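Local coordinates for pancreatic lipase related protein 2 (Equus caballus, PDB 1W52) that probably hydrolyses the acyl esters of galactolipids and triacylglycerols, as a secreted lipase of the alpha/beta-hydrolase superfamily, at residues Tyr272-Pro286 against Cys298-Tyr312. Numbering follows the deposited sequence.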
ATOM      1  N   TYR A 272       1.850   0.132  -4.288  1.00 21.75           N
ATOM      2  CA  TYR A 272       1.551   1.459  -4.747  1.00 20.90           C
ATOM      3  C   TYR A 272       1.879   1.563  -6.219  1.00 20.08           C
ATOM      4  O   TYR A 272       1.045   1.902  -7.020  1.00 19.50           O
ATOM      5  CB  TYR A 272       2.337   2.500  -3.970  1.00 21.44           C
ATOM      6  CG  TYR A 272       1.948   3.931  -4.346  1.00 20.24           C
ATOM      7  CD1 TYR A 272       2.493   4.548  -5.461  1.00 18.71           C
ATOM      8  CD2 TYR A 272       1.077   4.647  -3.573  1.00 19.38           C
ATOM      9  CE1 TYR A 272       2.186   5.829  -5.785  1.00 20.40           C
ATOM     10  CE2 TYR A 272       0.746   5.946  -3.899  1.00 20.39           C
ATOM     11  CZ  TYR A 272       1.300   6.531  -5.010  1.00 20.09           C
ATOM     12  OH  TYR A 272       0.987   7.811  -5.359  1.00 15.23           O
ATOM     13  N   SER A 273       3.108   1.309  -6.581  1.00 19.32           N
ATOM     14  CA  SER A 273       3.455   1.458  -7.976  1.00 19.75           C
ATOM     15  C   SER A 273       2.457   0.727  -8.924  1.00 20.09           C
ATOM     16  O   SER A 273       2.155   1.194 -10.010  1.00 19.94           O
ATOM     17  CB  SER A 273       4.877   0.969  -8.201  1.00 19.77           C
ATOM     18  OG  SER A 273       5.086   0.692  -9.552  1.00 21.51           O
ATOM     19  N   SER A 274       1.920  -0.413  -8.527  1.00 20.95           N
ATOM     20  CA  SER A 274       0.969  -1.117  -9.388  1.00 21.31           C
ATOM     21  C   SER A 274      -0.381  -0.435  -9.424  1.00 21.56           C
ATOM     22  O   SER A 274      -1.018  -0.434 -10.441  1.00 22.46           O
ATOM     23  CB  SER A 274       0.736  -2.541  -8.912  1.00 21.97           C
ATOM     24  OG  SER A 274      -0.434  -3.085  -9.520  1.00 22.92           O
ATOM     25  N   SER A 275      -0.853   0.094  -8.305  1.00 21.84           N
ATOM     26  CA  SER A 275      -2.076   0.955  -8.272  1.00 21.59           C
ATOM     27  C   SER A 275      -2.035   2.167  -9.243  1.00 22.33           C
ATOM     28  O   SER A 275      -3.070   2.645  -9.728  1.00 21.57           O
ATOM     29  CB  SER A 275      -2.322   1.498  -6.847  1.00 20.98           C
ATOM     30  OG  SER A 275      -1.593   2.671  -6.642  1.00 16.77           O
ATOM     31  N   ILE A 276      -0.837   2.663  -9.505  1.00 23.12           N
ATOM     32  CA  ILE A 276      -0.681   3.715 -10.460  1.00 24.66           C
ATOM     33  C   ILE A 276      -1.298   3.324 -11.781  1.00 25.11           C
ATOM     34  O   ILE A 276      -2.049   4.117 -12.360  1.00 24.75           O
ATOM     35  CB  ILE A 276       0.756   3.978 -10.704  1.00 25.70           C
ATOM     36  CG1 ILE A 276       1.402   4.670  -9.492  1.00 25.55           C
ATOM     37  CG2 ILE A 276       0.900   4.828 -11.993  1.00 28.55           C
ATOM     38  CD1 ILE A 276       2.904   4.878  -9.689  1.00 24.38           C
ATOM     39  N   LEU A 277      -0.944   2.128 -12.282  1.00 26.20           N
ATOM     40  CA  LEU A 277      -1.533   1.595 -13.537  1.00 26.41           C
ATOM     41  C   LEU A 277      -2.777   0.763 -13.365  1.00 28.81           C
ATOM     42  O   LEU A 277      -3.364   0.394 -14.351  1.00 29.87           O
ATOM     43  CB  LEU A 277      -0.547   0.736 -14.284  1.00 25.02           C
ATOM     44  CG  LEU A 277       0.797   1.404 -14.442  1.00 23.46           C
ATOM     45  CD1 LEU A 277       1.571   0.835 -15.586  1.00 21.45           C
ATOM     46  CD2 LEU A 277       0.598   2.843 -14.720  1.00 24.78           C
ATOM     47  N   ASN A 278      -3.218   0.501 -12.145  1.00 31.38           N
ATOM     48  CA  ASN A 278      -4.281  -0.453 -11.937  1.00 33.66           C
ATOM     49  C   ASN A 278      -5.194  -0.022 -10.868  1.00 35.81           C
ATOM     50  O   ASN A 278      -5.526  -0.807  -9.988  1.00 36.54           O
ATOM     51  CB  ASN A 278      -3.697  -1.798 -11.525  1.00 34.21           C
ATOM     52  CG  ASN A 278      -2.895  -2.435 -12.632  1.00 34.22           C
ATOM     53  OD1 ASN A 278      -3.480  -2.984 -13.559  1.00 34.07           O
ATOM     54  ND2 ASN A 278      -1.562  -2.355 -12.554  1.00 32.86           N
ATOM     55  N   PRO A 279      -5.657   1.203 -10.969  1.00 38.38           N
ATOM     56  CA  PRO A 279      -6.393   1.849  -9.868  1.00 39.94           C
ATOM     57  C   PRO A 279      -7.425   0.939  -9.208  1.00 41.64           C
ATOM     58  O   PRO A 279      -7.555   0.937  -7.997  1.00 41.63           O
ATOM     59  CB  PRO A 279      -7.131   2.988 -10.573  1.00 40.49           C
ATOM     60  CG  PRO A 279      -6.867   2.770 -12.136  1.00 40.14           C
ATOM     61  CD  PRO A 279      -5.587   2.016 -12.197  1.00 38.44           C
ATOM     62  N   ASP A 280      -8.163   0.169 -10.011  1.00 44.00           N
ATOM     63  CA  ASP A 280      -9.304  -0.604  -9.502  1.00 45.83           C
ATOM     64  C   ASP A 280      -8.824  -1.860  -8.821  1.00 44.39           C
ATOM     65  O   ASP A 280      -9.610  -2.763  -8.521  1.00 45.03           O
ATOM     66  CB  ASP A 280     -10.268  -0.979 -10.640  1.00 47.40           C
ATOM     67  CG  ASP A 280     -10.878   0.255 -11.325  1.00 52.84           C
ATOM     68  OD1 ASP A 280     -11.551   1.082 -10.621  1.00 56.98           O
ATOM     69  OD2 ASP A 280     -10.715   0.471 -12.563  1.00 59.90           O
ATOM     70  N   GLY A 281      -7.521  -1.915  -8.590  1.00 42.13           N
ATOM     71  CA  GLY A 281      -6.863  -3.152  -8.269  1.00 40.11           C
ATOM     72  C   GLY A 281      -6.759  -3.415  -6.789  1.00 37.40           C
ATOM     73  O   GLY A 281      -6.430  -4.543  -6.371  1.00 37.68           O
ATOM     74  N   PHE A 282      -7.025  -2.374  -6.002  1.00 33.20           N
ATOM     75  CA  PHE A 282      -6.721  -2.404  -4.579  1.00 29.76           C
ATOM     76  C   PHE A 282      -7.733  -1.590  -3.848  1.00 28.61           C
ATOM     77  O   PHE A 282      -7.403  -0.543  -3.329  1.00 28.10           O
ATOM     78  CB  PHE A 282      -5.336  -1.826  -4.278  1.00 28.33           C
ATOM     79  CG  PHE A 282      -4.214  -2.371  -5.128  1.00 24.67           C
ATOM     80  CD1 PHE A 282      -3.330  -3.289  -4.628  1.00 20.25           C
ATOM     81  CD2 PHE A 282      -3.984  -1.896  -6.414  1.00 22.70           C
ATOM     82  CE1 PHE A 282      -2.251  -3.735  -5.411  1.00 18.88           C
ATOM     83  CE2 PHE A 282      -2.882  -2.366  -7.201  1.00 20.00           C
ATOM     84  CZ  PHE A 282      -2.049  -3.284  -6.699  1.00 16.83           C
ATOM     85  N   LEU A 283      -8.964  -2.058  -3.811  1.00 27.50           N
ATOM     86  CA  LEU A 283     -10.004  -1.316  -3.140  1.00 28.44           C
ATOM     87  C   LEU A 283     -10.001  -1.590  -1.660  1.00 28.68           C
ATOM     88  O   LEU A 283     -10.180  -2.702  -1.242  1.00 28.20           O
ATOM     89  CB  LEU A 283     -11.366  -1.703  -3.680  1.00 29.34           C
ATOM     90  CG  LEU A 283     -11.809  -1.321  -5.114  1.00 31.97           C
ATOM     91  CD1 LEU A 283     -11.121  -2.133  -6.254  1.00 33.31           C
ATOM     92  CD2 LEU A 283     -13.309  -1.512  -5.174  1.00 31.29           C
ATOM     93  N   ALA A 284      -9.826  -0.578  -0.845  1.00 29.58           N
ATOM     94  CA  ALA A 284      -9.869  -0.810   0.573  1.00 30.72           C
ATOM     95  C   ALA A 284     -11.288  -0.750   1.119  1.00 31.45           C
ATOM     96  O   ALA A 284     -12.151  -0.053   0.612  1.00 30.80           O
ATOM     97  CB  ALA A 284      -8.998   0.195   1.256  1.00 31.94           C
ATOM     98  N   TYR A 285     -11.521  -1.486   2.181  1.00 33.10           N
ATOM     99  CA  TYR A 285     -12.851  -1.568   2.765  1.00 35.06           C
ATOM    100  C   TYR A 285     -12.701  -1.063   4.172  1.00 37.48           C
ATOM    101  O   TYR A 285     -11.709  -1.366   4.811  1.00 39.07           O
ATOM    102  CB  TYR A 285     -13.377  -3.015   2.823  1.00 34.58           C
ATOM    103  CG  TYR A 285     -13.603  -3.663   1.474  1.00 32.89           C
ATOM    104  CD1 TYR A 285     -12.549  -3.903   0.646  1.00 30.01           C
ATOM    105  CD2 TYR A 285     -14.862  -4.028   1.035  1.00 33.03           C
ATOM    106  CE1 TYR A 285     -12.699  -4.458  -0.548  1.00 30.16           C
ATOM    107  CE2 TYR A 285     -15.018  -4.611  -0.233  1.00 31.08           C
ATOM    108  CZ  TYR A 285     -13.908  -4.814  -0.997  1.00 30.42           C
ATOM    109  OH  TYR A 285     -13.890  -5.402  -2.238  1.00 33.35           O
ATOM    110  N   PRO A 286     -13.655  -0.322   4.702  1.00 39.45           N
ATOM    111  CA  PRO A 286     -13.469   0.231   6.047  1.00 40.93           C
ATOM    112  C   PRO A 286     -13.856  -0.847   7.042  1.00 43.35           C
ATOM    113  O   PRO A 286     -14.659  -1.691   6.623  1.00 42.97           O
ATOM    114  CB  PRO A 286     -14.409   1.427   6.047  1.00 40.71           C
ATOM    115  CG  PRO A 286     -14.873   1.517   4.543  1.00 40.43           C
ATOM    116  CD  PRO A 286     -14.935   0.077   4.104  1.00 39.40           C
ATOM    117  N   CYS A 298     -17.718  -6.181   6.979  1.00 61.05           N
ATOM    118  CA  CYS A 298     -17.476  -4.962   6.226  1.00 59.28           C
ATOM    119  C   CYS A 298     -17.482  -5.142   4.709  1.00 56.57           C
ATOM    120  O   CYS A 298     -16.574  -4.676   4.003  1.00 56.40           O
ATOM    121  CB  CYS A 298     -16.157  -4.371   6.668  1.00 59.44           C
ATOM    122  SG  CYS A 298     -16.006  -4.292   8.476  1.00 64.10           S
ATOM    123  N   PHE A 299     -18.520  -5.803   4.206  1.00 53.63           N
ATOM    124  CA  PHE A 299     -18.669  -6.062   2.769  1.00 51.00           C
ATOM    125  C   PHE A 299     -20.128  -5.767   2.256  1.00 51.38           C
ATOM    126  O   PHE A 299     -21.103  -5.943   2.982  1.00 50.96           O
ATOM    127  CB  PHE A 299     -18.231  -7.502   2.526  1.00 49.48           C
ATOM    128  CG  PHE A 299     -18.233  -7.942   1.082  1.00 43.58           C
ATOM    129  CD1 PHE A 299     -19.360  -8.447   0.511  1.00 40.02           C
ATOM    130  CD2 PHE A 299     -17.078  -7.922   0.321  1.00 39.66           C
ATOM    131  CE1 PHE A 299     -19.357  -8.874  -0.840  1.00 40.53           C
ATOM    132  CE2 PHE A 299     -17.056  -8.357  -1.048  1.00 39.49           C
ATOM    133  CZ  PHE A 299     -18.198  -8.826  -1.618  1.00 39.33           C
ATOM    134  N   PRO A 300     -20.292  -5.304   1.017  1.00 51.47           N
ATOM    135  CA  PRO A 300     -19.211  -4.938   0.084  1.00 52.51           C
ATOM    136  C   PRO A 300     -18.840  -3.466   0.188  1.00 53.98           C
ATOM    137  O   PRO A 300     -19.127  -2.823   1.204  1.00 54.61           O
ATOM    138  CB  PRO A 300     -19.814  -5.267  -1.297  1.00 51.57           C
ATOM    139  CG  PRO A 300     -21.250  -5.090  -1.109  1.00 50.93           C
ATOM    140  CD  PRO A 300     -21.604  -5.153   0.392  1.00 50.37           C
ATOM    141  N   CYS A 301     -18.184  -2.946  -0.837  1.00 55.28           N
ATOM    142  CA  CYS A 301     -17.850  -1.556  -0.854  1.00 56.64           C
ATOM    143  C   CYS A 301     -19.055  -0.781  -0.351  1.00 57.65           C
ATOM    144  O   CYS A 301     -20.189  -1.153  -0.710  1.00 57.89           O
ATOM    145  CB  CYS A 301     -17.499  -1.158  -2.275  1.00 56.94           C
ATOM    146  SG  CYS A 301     -15.861  -1.788  -2.748  1.00 58.26           S
ATOM    147  N   PRO A 302     -18.818   0.290   0.438  1.00 58.54           N
ATOM    148  CA  PRO A 302     -19.881   1.063   1.118  1.00 58.87           C
ATOM    149  C   PRO A 302     -20.674   1.999   0.170  1.00 59.46           C
ATOM    150  O   PRO A 302     -20.418   1.975  -1.051  1.00 60.04           O
ATOM    151  CB  PRO A 302     -19.088   1.904   2.129  1.00 58.52           C
ATOM    152  CG  PRO A 302     -17.806   2.174   1.411  1.00 58.44           C
ATOM    153  CD  PRO A 302     -17.488   0.889   0.674  1.00 58.20           C
ATOM    154  N   ALA A 303     -21.597   2.812   0.711  1.00 59.53           N
ATOM    155  CA  ALA A 303     -22.433   3.714  -0.109  1.00 59.06           C
ATOM    156  C   ALA A 303     -21.689   4.237  -1.359  1.00 58.26           C
ATOM    157  O   ALA A 303     -21.880   3.708  -2.465  1.00 59.01           O
ATOM    158  CB  ALA A 303     -22.979   4.873   0.737  1.00 58.90           C
ATOM    159  N   GLY A 304     -20.806   5.215  -1.191  1.00 56.22           N
ATOM    160  CA  GLY A 304     -20.242   5.896  -2.339  1.00 55.45           C
ATOM    161  C   GLY A 304     -19.242   5.124  -3.174  1.00 55.06           C
ATOM    162  O   GLY A 304     -18.946   5.502  -4.303  1.00 54.79           O
ATOM    163  N   GLY A 305     -18.688   4.058  -2.603  1.00 55.01           N
ATOM    164  CA  GLY A 305     -17.621   3.278  -3.241  1.00 53.61           C
ATOM    165  C   GLY A 305     -16.465   3.005  -2.280  1.00 51.52           C
ATOM    166  O   GLY A 305     -16.388   3.573  -1.180  1.00 51.61           O
ATOM    167  N   CYS A 306     -15.571   2.114  -2.678  1.00 47.90           N
ATOM    168  CA  CYS A 306     -14.417   1.833  -1.839  1.00 45.66           C
ATOM    169  C   CYS A 306     -13.351   2.783  -2.314  1.00 40.86           C
ATOM    170  O   CYS A 306     -13.253   3.023  -3.526  1.00 40.22           O
ATOM    171  CB  CYS A 306     -13.871   0.400  -2.040  1.00 46.98           C
ATOM    172  SG  CYS A 306     -14.702  -1.024  -1.251  1.00 52.72           S
ATOM    173  N   PRO A 307     -12.527   3.299  -1.408  1.00 35.10           N
ATOM    174  CA  PRO A 307     -11.400   4.128  -1.837  1.00 32.76           C
ATOM    175  C   PRO A 307     -10.459   3.256  -2.629  1.00 31.66           C
ATOM    176  O   PRO A 307     -10.378   2.065  -2.342  1.00 32.03           O
ATOM    177  CB  PRO A 307     -10.756   4.559  -0.532  1.00 32.24           C
ATOM    178  CG  PRO A 307     -11.200   3.539   0.455  1.00 33.23           C
ATOM    179  CD  PRO A 307     -12.575   3.135   0.048  1.00 34.30           C
ATOM    180  N   LYS A 308      -9.767   3.807  -3.613  1.00 29.87           N
ATOM    181  CA  LYS A 308      -8.767   3.028  -4.301  1.00 28.90           C
ATOM    182  C   LYS A 308      -7.465   3.241  -3.548  1.00 27.36           C
ATOM    183  O   LYS A 308      -7.058   4.376  -3.384  1.00 27.30           O
ATOM    184  CB  LYS A 308      -8.691   3.455  -5.754  1.00 29.60           C
ATOM    185  CG  LYS A 308     -10.018   3.151  -6.507  1.00 32.88           C
ATOM    186  CD  LYS A 308     -10.171   3.930  -7.821  1.00 37.06           C
ATOM    187  CE  LYS A 308     -11.634   3.975  -8.366  1.00 40.11           C
ATOM    188  NZ  LYS A 308     -11.635   4.628  -9.741  1.00 43.19           N
ATOM    189  N   MET A 309      -6.852   2.168  -3.025  1.00 25.55           N
ATOM    190  CA  MET A 309      -5.628   2.275  -2.211  1.00 23.71           C
ATOM    191  C   MET A 309      -4.524   2.491  -3.172  1.00 22.26           C
ATOM    192  O   MET A 309      -4.504   1.940  -4.236  1.00 22.76           O
ATOM    193  CB  MET A 309      -5.339   0.993  -1.446  1.00 23.96           C
ATOM    194  CG  MET A 309      -4.050   1.033  -0.624  1.00 25.43           C
ATOM    195  SD  MET A 309      -3.409  -0.516   0.125  1.00 25.72           S
ATOM    196  CE  MET A 309      -2.323  -0.939  -1.128  1.00 25.53           C
ATOM    197  N   GLY A 310      -3.605   3.348  -2.853  1.00 20.85           N
ATOM    198  CA  GLY A 310      -2.667   3.682  -3.880  1.00 20.16           C
ATOM    199  C   GLY A 310      -2.761   5.088  -4.395  1.00 20.09           C
ATOM    200  O   GLY A 310      -3.173   6.030  -3.730  1.00 18.89           O
ATOM    201  N   HIS A 311      -2.290   5.216  -5.615  1.00 21.88           N
ATOM    202  CA  HIS A 311      -2.254   6.467  -6.351  1.00 22.69           C
ATOM    203  C   HIS A 311      -3.581   7.209  -6.363  1.00 22.46           C
ATOM    204  O   HIS A 311      -3.582   8.413  -6.139  1.00 21.87           O
ATOM    205  CB  HIS A 311      -1.861   6.177  -7.780  1.00 23.06           C
ATOM    206  CG  HIS A 311      -1.195   7.318  -8.441  1.00 25.33           C
ATOM    207  ND1 HIS A 311       0.007   7.821  -8.001  1.00 27.22           N
ATOM    208  CD2 HIS A 311      -1.573   8.085  -9.487  1.00 26.18           C
ATOM    209  CE1 HIS A 311       0.361   8.834  -8.773  1.00 27.15           C
ATOM    210  NE2 HIS A 311      -0.575   9.005  -9.689  1.00 27.07           N
ATOM    211  N   TYR A 312      -4.694   6.488  -6.581  1.00 22.19           N
ATOM    212  CA  TYR A 312      -6.016   7.147  -6.711  1.00 22.30           C
ATOM    213  C   TYR A 312      -6.817   7.248  -5.438  1.00 21.28           C
ATOM    214  O   TYR A 312      -8.039   7.410  -5.470  1.00 19.76           O
ATOM    215  CB  TYR A 312      -6.849   6.551  -7.868  1.00 22.68           C
ATOM    216  CG  TYR A 312      -6.096   6.673  -9.193  1.00 25.93           C
ATOM    217  CD1 TYR A 312      -5.389   5.614  -9.700  1.00 28.42           C
ATOM    218  CD2 TYR A 312      -6.013   7.886  -9.872  1.00 29.33           C
ATOM    219  CE1 TYR A 312      -4.680   5.718 -10.866  1.00 31.00           C
ATOM    220  CE2 TYR A 312      -5.283   8.012 -11.054  1.00 30.74           C
ATOM    221  CZ  TYR A 312      -4.617   6.923 -11.555  1.00 32.89           C
ATOM    222  OH  TYR A 312      -3.881   7.019 -12.753  1.00 36.74           O
TER
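Cys306 SG sits over the centre of the Tyr285 ring, 3.7 Å from its centroid and 8° off the normal, a sulfur-aromatic contact. Cys301 SG, its disulfide partner, meets the ring obliquely and touches Leu283 CD2 at 3.5 Å. Replacing Tyr285 by an alanine would probably open a gap beside this disulfide and leave Cys306 SG without the ring face it rests on. Alongside, the backbones pair around a single bridge, Leu283 with Lys308: Met309 N donates to Phe282 O (2.8 Å) and Ala284 N to Pro307 O (3.1 Å). Tyr272 OH and His311 ND1 share a hydrogen bond of 2.8 Å at the imidazole edge; the phenol gets there with CG anti to the backbone N (chi1 -175°), the ring planes 79° apart. Ser275 OG takes the His311 amide N-H and donates to a lone pair of Tyr272 O in its own helix, so two bonds fix the hydroxyl. Beyond the two segments, Glu99 binds His311 NE2, and Arg173 the carbonyls of Gly310 and His311. In the alpha/beta-hydrolase lipase domain, the contact thus fastens the loop preceding strand 325-329 to the last turns of helix 257-277 and to the short, weakly bonded strand 285-286 bordering the central sheet, where Tyr285 pairs with Phe328.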